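Local coordinates for hypothetical protein BP2299 (PDB 2FQP) that is of unknown function but adopts the double-stranded beta-helix fold of the cupins and binds a zinc ion, at residues A[16-21]-A[90-95]; A[22-27]-A[84-89]; A[39-44]-A[68-73]. One frame throughout, in Å; residues are numbered along the deposited sequence. Where two conformers were deposited one is given.

Contact 1: residues A[16-21]-A[90-95]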
loop_
_atom_site.group_PDB
_atom_site.type_symbol
_atom_site.label_atom_id
_atom_site.label_comp_id
_atom_site.label_asym_id
_atom_site.label_seq_id
_atom_site.Cartn_x
_atom_site.Cartn_y
_atom_site.Cartn_z
ATOM N N GLU A 16 -10.777 8.039 11.256
ATOM C CA GLU A 16 -10.798 7.451 12.594
ATOM C C GLU A 16 -9.797 6.334 12.834
ATOM O O GLU A 16 -9.357 6.139 13.955
ATOM C CB GLU A 16 -12.181 6.867 12.884
ATOM C CG GLU A 16 -13.319 7.856 12.740
ATOM C CD GLU A 16 -14.037 7.790 11.388
ATOM O OE1 GLU A 16 -13.351 7.598 10.353
ATOM O OE2 GLU A 16 -15.284 7.942 11.376
ATOM N N ARG A 17 -9.438 5.615 11.769
ATOM C CA ARG A 17 -8.708 4.365 11.880
ATOM C C ARG A 17 -7.290 4.394 11.353
ATOM O O ARG A 17 -6.439 3.723 11.930
ATOM C CB ARG A 17 -9.450 3.254 11.140
ATOM C CG ARG A 17 -10.901 3.080 11.617
ATOM C CD ARG A 17 -11.040 1.908 12.569
ATOM N NE ARG A 17 -11.752 0.848 11.898
ATOM C CZ ARG A 17 -11.749 -0.430 12.255
ATOM N NH1 ARG A 17 -11.039 -0.877 13.298
ATOM N NH2 ARG A 17 -12.459 -1.269 11.533
ATOM N N VAL A 18 -7.060 5.160 10.285
ATOM C CA VAL A 18 -5.760 5.184 9.594
ATOM C C VAL A 18 -5.404 6.564 9.094
ATOM O O VAL A 18 -6.264 7.426 8.900
ATOM C CB VAL A 18 -5.741 4.179 8.372
ATOM C CG1 VAL A 18 -5.850 2.759 8.851
ATOM C CG2 VAL A 18 -6.838 4.498 7.396
ATOM N N LYS A 19 -4.107 6.787 8.943
ATOM C CA LYS A 19 -3.572 7.895 8.197
ATOM C C LYS A 19 -2.668 7.300 7.129
ATOM O O LYS A 19 -1.721 6.599 7.446
ATOM C CB LYS A 19 -2.748 8.820 9.092
ATOM C CG LYS A 19 -2.287 10.115 8.385
ATOM C CD LYS A 19 -1.360 10.895 9.303
ATOM C CE LYS A 19 -0.832 12.187 8.707
ATOM N NZ LYS A 19 0.023 12.891 9.731
ATOM N N VAL A 20 -2.953 7.606 5.874
ATOM C CA VAL A 20 -2.216 7.041 4.755
ATOM C C VAL A 20 -1.519 8.180 4.052
ATOM O O VAL A 20 -2.164 9.089 3.576
ATOM C CB VAL A 20 -3.156 6.302 3.775
ATOM C CG1 VAL A 20 -2.400 5.732 2.608
ATOM C CG2 VAL A 20 -3.918 5.226 4.487
ATOM N N THR A 21 -0.197 8.096 3.967
ATOM C CA THR A 21 0.629 9.145 3.434
ATOM C C THR A 21 1.495 8.562 2.311
ATOM O O THR A 21 2.132 7.552 2.517
ATOM C CB THR A 21 1.512 9.757 4.536
ATOM O OG1 THR A 21 0.679 10.294 5.597
ATOM C CG2 THR A 21 2.391 10.886 3.969
ATOM N N VAL A 90 3.900 4.155 0.017
ATOM C CA VAL A 90 2.699 4.510 0.714
ATOM C C VAL A 90 2.796 3.936 2.134
ATOM O O VAL A 90 3.050 2.743 2.313
ATOM C CB VAL A 90 1.424 4.025 -0.027
ATOM C CG1 VAL A 90 0.169 4.234 0.837
ATOM C CG2 VAL A 90 1.289 4.788 -1.347
ATOM N N GLU A 91 2.631 4.821 3.111
ATOM C CA GLU A 91 2.726 4.477 4.507
ATOM C C GLU A 91 1.339 4.557 5.161
ATOM O O GLU A 91 0.659 5.566 5.063
ATOM C CB GLU A 91 3.720 5.413 5.218
ATOM C CG GLU A 91 4.195 4.908 6.574
ATOM C CD GLU A 91 5.500 5.636 7.021
ATOM O OE1 GLU A 91 5.389 6.715 7.606
ATOM O OE2 GLU A 91 6.601 5.148 6.708
ATOM N N ILE A 92 0.933 3.462 5.805
ATOM C CA ILE A 92 -0.405 3.340 6.425
ATOM C C ILE A 92 -0.225 3.229 7.926
ATOM O O ILE A 92 0.251 2.209 8.428
ATOM C CB ILE A 92 -1.179 2.100 5.925
ATOM C CG1 ILE A 92 -1.400 2.152 4.422
ATOM C CG2 ILE A 92 -2.551 1.997 6.608
ATOM C CD1 ILE A 92 -0.572 1.178 3.654
ATOM N N GLU A 93 -0.540 4.303 8.635
ATOM C CA GLU A 93 -0.363 4.326 10.083
ATOM C C GLU A 93 -1.705 3.944 10.712
ATOM O O GLU A 93 -2.775 4.435 10.295
ATOM C CB GLU A 93 0.105 5.693 10.580
ATOM C CG GLU A 93 1.469 6.135 10.087
ATOM C CD GLU A 93 1.813 7.454 10.686
ATOM O OE1 GLU A 93 1.322 8.470 10.157
ATOM O OE2 GLU A 93 2.505 7.476 11.720
ATOM N N ILE A 94 -1.634 3.104 11.739
ATOM C CA ILE A 94 -2.824 2.553 12.379
ATOM C C ILE A 94 -3.079 3.298 13.672
ATOM O O ILE A 94 -2.249 3.282 14.579
ATOM C CB ILE A 94 -2.630 1.031 12.666
ATOM C CG1 ILE A 94 -2.194 0.279 11.405
ATOM C CG2 ILE A 94 -3.881 0.435 13.259
ATOM C CD1 ILE A 94 -3.049 0.524 10.200
ATOM N N LYS A 95 -4.217 3.983 13.764
ATOM C CA LYS A 95 -4.487 4.816 14.922
ATOM C C LYS A 95 -4.900 3.924 16.087
ATOM O O LYS A 95 -5.466 2.829 15.899
ATOM C CB LYS A 95 -5.587 5.849 14.621
ATOM C CG LYS A 95 -5.253 6.746 13.427
ATOM C CD LYS A 95 -6.034 8.029 13.382
ATOM C CE LYS A 95 -5.594 8.883 12.163
ATOM N NZ LYS A 95 -6.363 10.061 11.968
HETATM O O HOH W 1 -7.130 2.049 14.036
HETATM O O HOH W 2 0.732 8.166 7.401
#
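The Glu-93 carboxylate stands alongside the aliphatic chain of Lys-19, with OE1 3.7 Å from Lys-19 CD, and no aromatic ring takes part. Otherwise the flat groups that meet across the strands are peptides, and Lys-95 N sits above the carbonyl plane of Arg-17, 37° out of it. Strands 18-25 and 87-94 are antiparallel neighbours in one sheet of the double-stranded beta-helix, the cupin fold. Lys-19 with Glu-93 and Thr-21 with Glu-91 are the hydrogen-bonded pairs of this ladder, each closed by two bonds, and the bond from Lys-95 to Arg-17 continues it just past the strand ends. The straightest runs from Glu-91 N to Thr-21 O, at 2.8 Å and 176°.

Val-18 with Ile-94 and Val-20 with Ile-92 form the non-hydrogen-bonded pairs, whose beta-branched, apolar side chains suit a buried strand face. Val-18 CG1 lies 3.8 Å from Ile-94 CD1. Val-20 CG1, anti to the backbone N (chi1 179°), meets Val-90 CG1 at 3.5 Å, a tight carbon contact. The second subunit packs on this face, its Ile-94 against Val-18 and its Ser-68 against Val-20.

Polar residues occupy the other face. Lys-19 leads outward, and its NZ stays 4.6 Å from Glu-93 OE1, so any attraction acts without direct contact. Glu-91 touches His-36, a zinc ligand, and its side chain is about 4 Å from the zinc ion. Lys-95, long enough to cross the end of the partner strand, passes its CE by the Val-18 carbonyl and carries NZ to a salt bridge with Asp-14. Between the polar residues a water bonds to the carbonyl O of Lys-19, lying 2.8 Å from Glu-93 OE1 and 2.8 Å from Thr-21 OG1.

Contact 2: residues A[22-27]-A[84-89]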
loop_
_atom_site.group_PDB
_atom_site.type_symbol
_atom_site.label_atom_id
_atom_site.label_comp_id
_atom_site.label_asym_id
_atom_site.label_seq_id
_atom_site.Cartn_x
_atom_site.Cartn_y
_atom_site.Cartn_z
ATOM N N GLU A 22 1.479 9.193 1.135
ATOM C CA GLU A 22 2.424 8.875 0.072
ATOM C C GLU A 22 3.670 9.687 0.375
ATOM O O GLU A 22 3.584 10.918 0.559
ATOM C CB GLU A 22 1.890 9.294 -1.294
ATOM C CG GLU A 22 2.900 9.238 -2.415
ATOM C CD GLU A 22 2.446 9.983 -3.626
ATOM O OE1 GLU A 22 2.332 11.238 -3.518
ATOM O OE2 GLU A 22 2.138 9.318 -4.652
ATOM N N TRP A 23 4.810 9.024 0.364
ATOM C CA TRP A 23 6.111 9.663 0.567
ATOM C C TRP A 23 6.900 9.583 -0.725
ATOM O O TRP A 23 7.152 8.493 -1.246
ATOM C CB TRP A 23 6.888 8.987 1.711
ATOM C CG TRP A 23 6.401 9.376 3.060
ATOM C CD1 TRP A 23 5.478 8.726 3.820
ATOM C CD2 TRP A 23 6.793 10.528 3.806
ATOM N NE1 TRP A 23 5.265 9.394 4.994
ATOM C CE2 TRP A 23 6.072 10.497 5.027
ATOM C CE3 TRP A 23 7.679 11.594 3.557
ATOM C CZ2 TRP A 23 6.192 11.509 6.006
ATOM C CZ3 TRP A 23 7.831 12.586 4.533
ATOM C CH2 TRP A 23 7.084 12.527 5.757
ATOM N N ARG A 24 7.237 10.742 -1.296
ATOM C CA ARG A 24 7.979 10.778 -2.555
ATOM C C ARG A 24 9.377 11.347 -2.338
ATOM O O ARG A 24 9.545 12.506 -1.938
ATOM C CB ARG A 24 7.215 11.561 -3.661
ATOM C CG ARG A 24 5.914 10.922 -4.111
ATOM C CD ARG A 24 5.119 11.822 -5.107
ATOM N NE ARG A 24 5.814 11.908 -6.380
ATOM C CZ ARG A 24 5.259 12.328 -7.524
ATOM N NH1 ARG A 24 3.980 12.697 -7.577
ATOM N NH2 ARG A 24 5.991 12.363 -8.645
ATOM N N PHE A 25 10.393 10.528 -2.615
ATOM C CA PHE A 25 11.776 10.898 -2.385
ATOM C C PHE A 25 12.439 11.350 -3.647
ATOM O O PHE A 25 12.543 10.583 -4.564
ATOM C CB PHE A 25 12.572 9.687 -1.862
ATOM C CG PHE A 25 12.211 9.261 -0.475
ATOM C CD1 PHE A 25 10.986 8.609 -0.211
ATOM C CD2 PHE A 25 13.108 9.422 0.572
ATOM C CE1 PHE A 25 10.658 8.208 1.039
ATOM C CE2 PHE A 25 12.738 9.016 1.891
ATOM C CZ PHE A 25 11.514 8.431 2.100
ATOM N N PRO A 26 12.925 12.606 -3.697
ATOM C CA PRO A 26 13.804 12.961 -4.810
ATOM C C PRO A 26 15.012 12.056 -4.785
ATOM O O PRO A 26 15.319 11.446 -3.729
ATOM C CB PRO A 26 14.264 14.390 -4.466
ATOM C CG PRO A 26 13.236 14.932 -3.622
ATOM C CD PRO A 26 12.739 13.734 -2.777
ATOM N N PRO A 27 15.714 11.938 -5.917
ATOM C CA PRO A 27 17.046 11.327 -5.866
ATOM C C PRO A 27 17.934 11.920 -4.736
ATOM O O PRO A 27 18.073 13.149 -4.613
ATOM C CB PRO A 27 17.639 11.710 -7.224
ATOM C CG PRO A 27 16.458 11.773 -8.113
ATOM C CD PRO A 27 15.383 12.405 -7.285
ATOM N N ASP A 84 19.432 7.448 -8.036
ATOM C CA ASP A 84 19.440 8.580 -8.941
ATOM C C ASP A 84 18.046 8.924 -9.478
ATOM O O ASP A 84 17.918 9.793 -10.346
ATOM C CB ASP A 84 20.343 8.267 -10.135
ATOM C CG ASP A 84 21.820 8.222 -9.760
ATOM O OD1 ASP A 84 22.242 8.995 -8.867
ATOM O OD2 ASP A 84 22.558 7.418 -10.379
ATOM N N THR A 85 17.023 8.222 -8.982
ATOM C CA THR A 85 15.680 8.373 -9.420
ATOM C C THR A 85 14.766 8.413 -8.204
ATOM O O THR A 85 15.141 7.975 -7.104
ATOM C CB THR A 85 15.256 7.168 -10.305
ATOM O OG1 THR A 85 15.558 5.937 -9.621
ATOM C CG2 THR A 85 15.993 7.217 -11.631
ATOM N N GLU A 86 13.561 8.917 -8.436
ATOM C CA GLU A 86 12.577 9.132 -7.376
ATOM C C GLU A 86 12.179 7.800 -6.816
ATOM O O GLU A 86 12.043 6.839 -7.580
ATOM C CB GLU A 86 11.348 9.833 -7.945
ATOM C CG GLU A 86 10.274 10.167 -6.926
ATOM C CD GLU A 86 9.196 11.063 -7.487
ATOM O OE1 GLU A 86 8.877 10.907 -8.676
ATOM O OE2 GLU A 86 8.679 11.933 -6.742
ATOM N N PHE A 87 12.003 7.747 -5.500
ATOM C CA PHE A 87 11.526 6.557 -4.798
ATOM C C PHE A 87 10.224 6.889 -4.104
ATOM O O PHE A 87 10.104 7.936 -3.467
ATOM C CB PHE A 87 12.530 6.048 -3.742
ATOM C CG PHE A 87 12.193 4.696 -3.251
ATOM C CD1 PHE A 87 11.192 4.503 -2.302
ATOM C CD2 PHE A 87 12.838 3.568 -3.796
ATOM C CE1 PHE A 87 10.806 3.227 -1.893
ATOM C CE2 PHE A 87 12.501 2.300 -3.371
ATOM C CZ PHE A 87 11.481 2.118 -2.406
ATOM N N VAL A 88 9.230 6.010 -4.236
ATOM C CA VAL A 88 7.908 6.288 -3.672
ATOM C C VAL A 88 7.414 5.092 -2.853
ATOM O O VAL A 88 7.612 3.956 -3.240
ATOM C CB VAL A 88 6.905 6.616 -4.799
ATOM C CG1 VAL A 88 5.511 6.941 -4.212
ATOM C CG2 VAL A 88 7.426 7.754 -5.678
ATOM N N PHE A 89 6.846 5.376 -1.681
ATOM C CA PHE A 89 6.087 4.403 -0.917
ATOM C C PHE A 89 4.868 5.024 -0.265
ATOM O O PHE A 89 4.790 6.243 -0.080
ATOM C CB PHE A 89 6.929 3.584 0.104
ATOM C CG PHE A 89 7.546 4.378 1.247
ATOM C CD1 PHE A 89 6.781 4.754 2.382
ATOM C CD2 PHE A 89 8.921 4.616 1.280
ATOM C CE1 PHE A 89 7.396 5.441 3.452
ATOM C CE2 PHE A 89 9.516 5.267 2.341
ATOM C CZ PHE A 89 8.764 5.696 3.416
HETATM O O HOH W 3 9.969 13.891 -4.964
#
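Trp-23 with Phe-89 and Phe-25 with Phe-87 are hydrogen-bonded pairs of antiparallel strands whose axes run 4.8 Å apart at 170°, and Trp-23 N gives a nearly straight bond of 2.8 Å to Phe-89 O. All four aromatic side chains of these pairs project from one face. Phe-89 has CG between the backbone N and the carbonyl carbon (chi1 65°), which swings its ring across to the partner strand, where it touches both Trp-23 and Phe-25. Trp-23 CB rests over one face of it, 4.2 Å from the centroid in a CH-pi contact, while Phe-25 CE1 approaches Phe-89 CE2 to 3.4 Å. Both aromatic pairs are oblique, with planes 39° apart. In the cupin barrel this cluster belongs to the inner side of the sheet, where Leu-50 of the facing sheet touches both Phe-87 and Phe-89.

On the other face Arg-24 lies beside Val-88 and, bent at chi3, forms a side-on salt bridge with Glu-86: NE lies 2.9 Å from OE2, which it meets from above the carboxylate plane, and NH2 lies 3.2 Å from OE1, on the syn side. The methylenes of Arg-24 serve as an apolar surface, CG packing 3.8 Å from Val-88 CG2. A water donates to Glu-86 OE2 at 2.9 Å.

Contact 3: residues A[39-44]-A[68-73]. With ACT (acetate ion), chain F.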
loop_
_atom_site.group_PDB
_atom_site.type_symbol
_atom_site.label_atom_id
_atom_site.label_comp_id
_atom_site.label_asym_id
_atom_site.label_seq_id
_atom_site.Cartn_x
_atom_site.Cartn_y
_atom_site.Cartn_z
ATOM N N ASP A 39 1.962 1.911 15.045
ATOM C CA ASP A 39 2.295 0.777 14.137
ATOM C C ASP A 39 1.965 1.221 12.709
ATOM O O ASP A 39 1.000 1.971 12.461
ATOM C CB ASP A 39 1.514 -0.493 14.469
ATOM C CG ASP A 39 1.814 -1.051 15.855
ATOM O OD1 ASP A 39 2.875 -0.764 16.437
ATOM O OD2 ASP A 39 0.965 -1.831 16.354
ATOM N N TYR A 40 2.749 0.757 11.755
ATOM C CA TYR A 40 2.542 1.184 10.367
ATOM C C TYR A 40 2.856 0.108 9.356
ATOM O O TYR A 40 3.539 -0.865 9.673
ATOM C CB TYR A 40 3.294 2.493 10.069
ATOM C CG TYR A 40 4.813 2.409 10.093
ATOM C CD1 TYR A 40 5.513 2.397 11.295
ATOM C CD2 TYR A 40 5.542 2.388 8.912
ATOM C CE1 TYR A 40 6.916 2.368 11.312
ATOM C CE2 TYR A 40 6.946 2.346 8.924
ATOM C CZ TYR A 40 7.623 2.347 10.140
ATOM O OH TYR A 40 9.037 2.283 10.193
ATOM N N VAL A 41 2.255 0.261 8.177
ATOM C CA VAL A 41 2.485 -0.586 7.039
ATOM C C VAL A 41 3.122 0.205 5.910
ATOM O O VAL A 41 2.717 1.302 5.654
ATOM C CB VAL A 41 1.137 -1.205 6.543
ATOM C CG1 VAL A 41 1.368 -1.984 5.288
ATOM C CG2 VAL A 41 0.500 -2.075 7.651
ATOM N N VAL A 42 4.173 -0.347 5.278
ATOM C CA VAL A 42 4.806 0.288 4.157
ATOM C C VAL A 42 4.450 -0.527 2.924
ATOM O O VAL A 42 4.713 -1.736 2.895
ATOM C CB VAL A 42 6.355 0.343 4.356
ATOM C CG1 VAL A 42 7.069 0.857 3.108
ATOM C CG2 VAL A 42 6.713 1.168 5.596
ATOM N N VAL A 43 3.817 0.117 1.944
ATOM C CA VAL A 43 3.637 -0.482 0.628
ATOM C C VAL A 43 4.541 0.235 -0.377
ATOM O O VAL A 43 4.238 1.338 -0.796
ATOM C CB VAL A 43 2.168 -0.361 0.127
ATOM C CG1 VAL A 43 2.029 -1.090 -1.193
ATOM C CG2 VAL A 43 1.148 -0.931 1.156
ATOM N N PRO A 44 5.679 -0.380 -0.738
ATOM C CA PRO A 44 6.527 0.280 -1.711
ATOM C C PRO A 44 5.879 0.406 -3.083
ATOM O O PRO A 44 5.207 -0.525 -3.538
ATOM C CB PRO A 44 7.758 -0.641 -1.778
ATOM C CG PRO A 44 7.720 -1.412 -0.536
ATOM C CD PRO A 44 6.268 -1.653 -0.303
ATOM N N SER A 68 4.590 -5.492 0.767
ATOM C CA SER A 68 4.412 -4.717 1.977
ATOM C C SER A 68 5.148 -5.319 3.167
ATOM O O SER A 68 5.541 -6.485 3.188
ATOM C CB SER A 68 2.930 -4.577 2.319
ATOM O OG SER A 68 2.406 -5.784 2.822
ATOM N N TYR A 69 5.360 -4.475 4.158
ATOM C CA TYR A 69 5.868 -4.930 5.427
ATOM C C TYR A 69 5.362 -4.015 6.510
ATOM O O TYR A 69 4.885 -2.921 6.228
ATOM C CB TYR A 69 7.381 -4.973 5.412
ATOM C CG TYR A 69 8.087 -3.684 5.153
ATOM C CD1 TYR A 69 8.435 -3.328 3.861
ATOM C CD2 TYR A 69 8.522 -2.893 6.195
ATOM C CE1 TYR A 69 9.119 -2.171 3.609
ATOM C CE2 TYR A 69 9.222 -1.749 5.996
ATOM C CZ TYR A 69 9.543 -1.384 4.677
ATOM O OH TYR A 69 10.255 -0.244 4.436
ATOM N N THR A 70 5.450 -4.485 7.745
ATOM C CA THR A 70 5.030 -3.687 8.893
ATOM C C THR A 70 6.146 -3.514 9.926
ATOM O O THR A 70 7.017 -4.370 10.064
ATOM C CB THR A 70 3.742 -4.257 9.536
ATOM O OG1 THR A 70 3.250 -3.328 10.515
ATOM C CG2 THR A 70 3.968 -5.621 10.159
ATOM N N ARG A 71 6.119 -2.380 10.624
ATOM C CA ARG A 71 7.116 -2.022 11.672
ATOM C C ARG A 71 6.318 -1.490 12.855
ATOM O O ARG A 71 5.255 -0.867 12.674
ATOM C CB ARG A 71 8.091 -0.947 11.195
ATOM C CG ARG A 71 9.045 -1.321 10.055
ATOM C CD ARG A 71 9.942 -2.497 10.392
ATOM N NE ARG A 71 10.427 -2.442 11.769
ATOM C CZ ARG A 71 11.339 -1.575 12.231
ATOM N NH1 ARG A 71 11.907 -0.672 11.424
ATOM N NH2 ARG A 71 11.679 -1.610 13.521
ATOM N N PRO A 72 6.805 -1.708 14.080
ATOM C CA PRO A 72 5.984 -1.288 15.228
ATOM C C PRO A 72 6.133 0.172 15.662
ATOM O O PRO A 72 7.139 0.830 15.383
ATOM C CB PRO A 72 6.499 -2.197 16.349
ATOM C CG PRO A 72 7.971 -2.346 15.997
ATOM C CD PRO A 72 8.046 -2.387 14.503
ATOM N N GLU A 73 5.143 0.647 16.397
ATOM C CA GLU A 73 5.279 1.924 17.090
ATOM C C GLU A 73 6.663 1.987 17.763
ATOM O O GLU A 73 7.094 0.996 18.401
ATOM C CB GLU A 73 4.186 2.056 18.152
ATOM C CG GLU A 73 4.220 3.320 19.004
ATOM C CD GLU A 73 3.032 3.377 19.948
ATOM O OE1 GLU A 73 2.064 2.614 19.730
ATOM O OE2 GLU A 73 3.065 4.191 20.901
HETATM C C ACT F . 10.445 2.151 6.688
HETATM O O ACT F . 10.884 0.977 6.752
HETATM O OXT ACT F . 9.999 2.713 7.731
HETATM C CH3 ACT F . 10.486 2.879 5.388
#
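Tyr-40 O accepts two bonds from opposite faces of its carbonyl plane: one from Thr-70 OG1 at 2.6 Å, the other from Arg-71 N at 3.1 Å. Threonine suits this position because OG1, anti to the backbone N (chi1 -171°), can turn to the neighbouring strand and grip the same oxygen as the backbone. Asp-39 uses the anti lone pair of OD1 to take Glu-73 N at 2.7 Å, almost straight at 174°. A short, acidic side chain thus supplies the acceptor for a backbone N-H, and OD2 also makes a long, weak ion pair with Arg-17 of the second subunit.

On the opposite face from Thr-70, two tyrosines reach out in step. Tyr-40 OH donates to acetate OXT at 2.7 Å and Tyr-69 OH to acetate O at 2.7 Å, so that each carboxylate oxygen of the ion, probably from the crystallisation liquor, is met near the plane of a ring.

Packing holds both rings. Val-42 CB sits over one face of Tyr-69, 3.8 Å from the centroid and 19° off the normal, a CH-pi contact, with both methyls of the beta-branched valine also against the ring. Arg-71 CB lies 3.5 Å from Tyr-40 CZ; CG lies by the Tyr-40 hydroxyl, and the chain, bent at chi2 and chi3, then leads away. Tyr-40 also stacks on His-36, a zinc ligand, and its side chain is about 4 Å from the metal. Two tyrosine hydroxyls converging on a small carboxylate, close to a histidine-bound metal inside a beta-barrel, are consistent with the ligand pocket of a cupin.

All three contacts lie in one five-stranded sheet. Contacts 1 and 2 are successive lengths of the same strand pair, with centres about 19 Å apart, and contact 3 adds the next two strands. It joins contact 1 through probable hydrogen bonds, Ile-92 N to Val-41 O at 2.8 Å and Val-90 O to Val-43 N at 2.8 Å, and meets contact 2 where Phe-89 CD1 lies 4.0 Å from Val-42 CG1. The side chains of Glu-91 and Tyr-40 come within about 4 Å of the zinc bound by His-34, His-36 and His-77, while that of Phe-89 is about 6 Å from it and about 4 Å from the acetate held in contact 3. Contacts 1 and 3 also touch the second subunit.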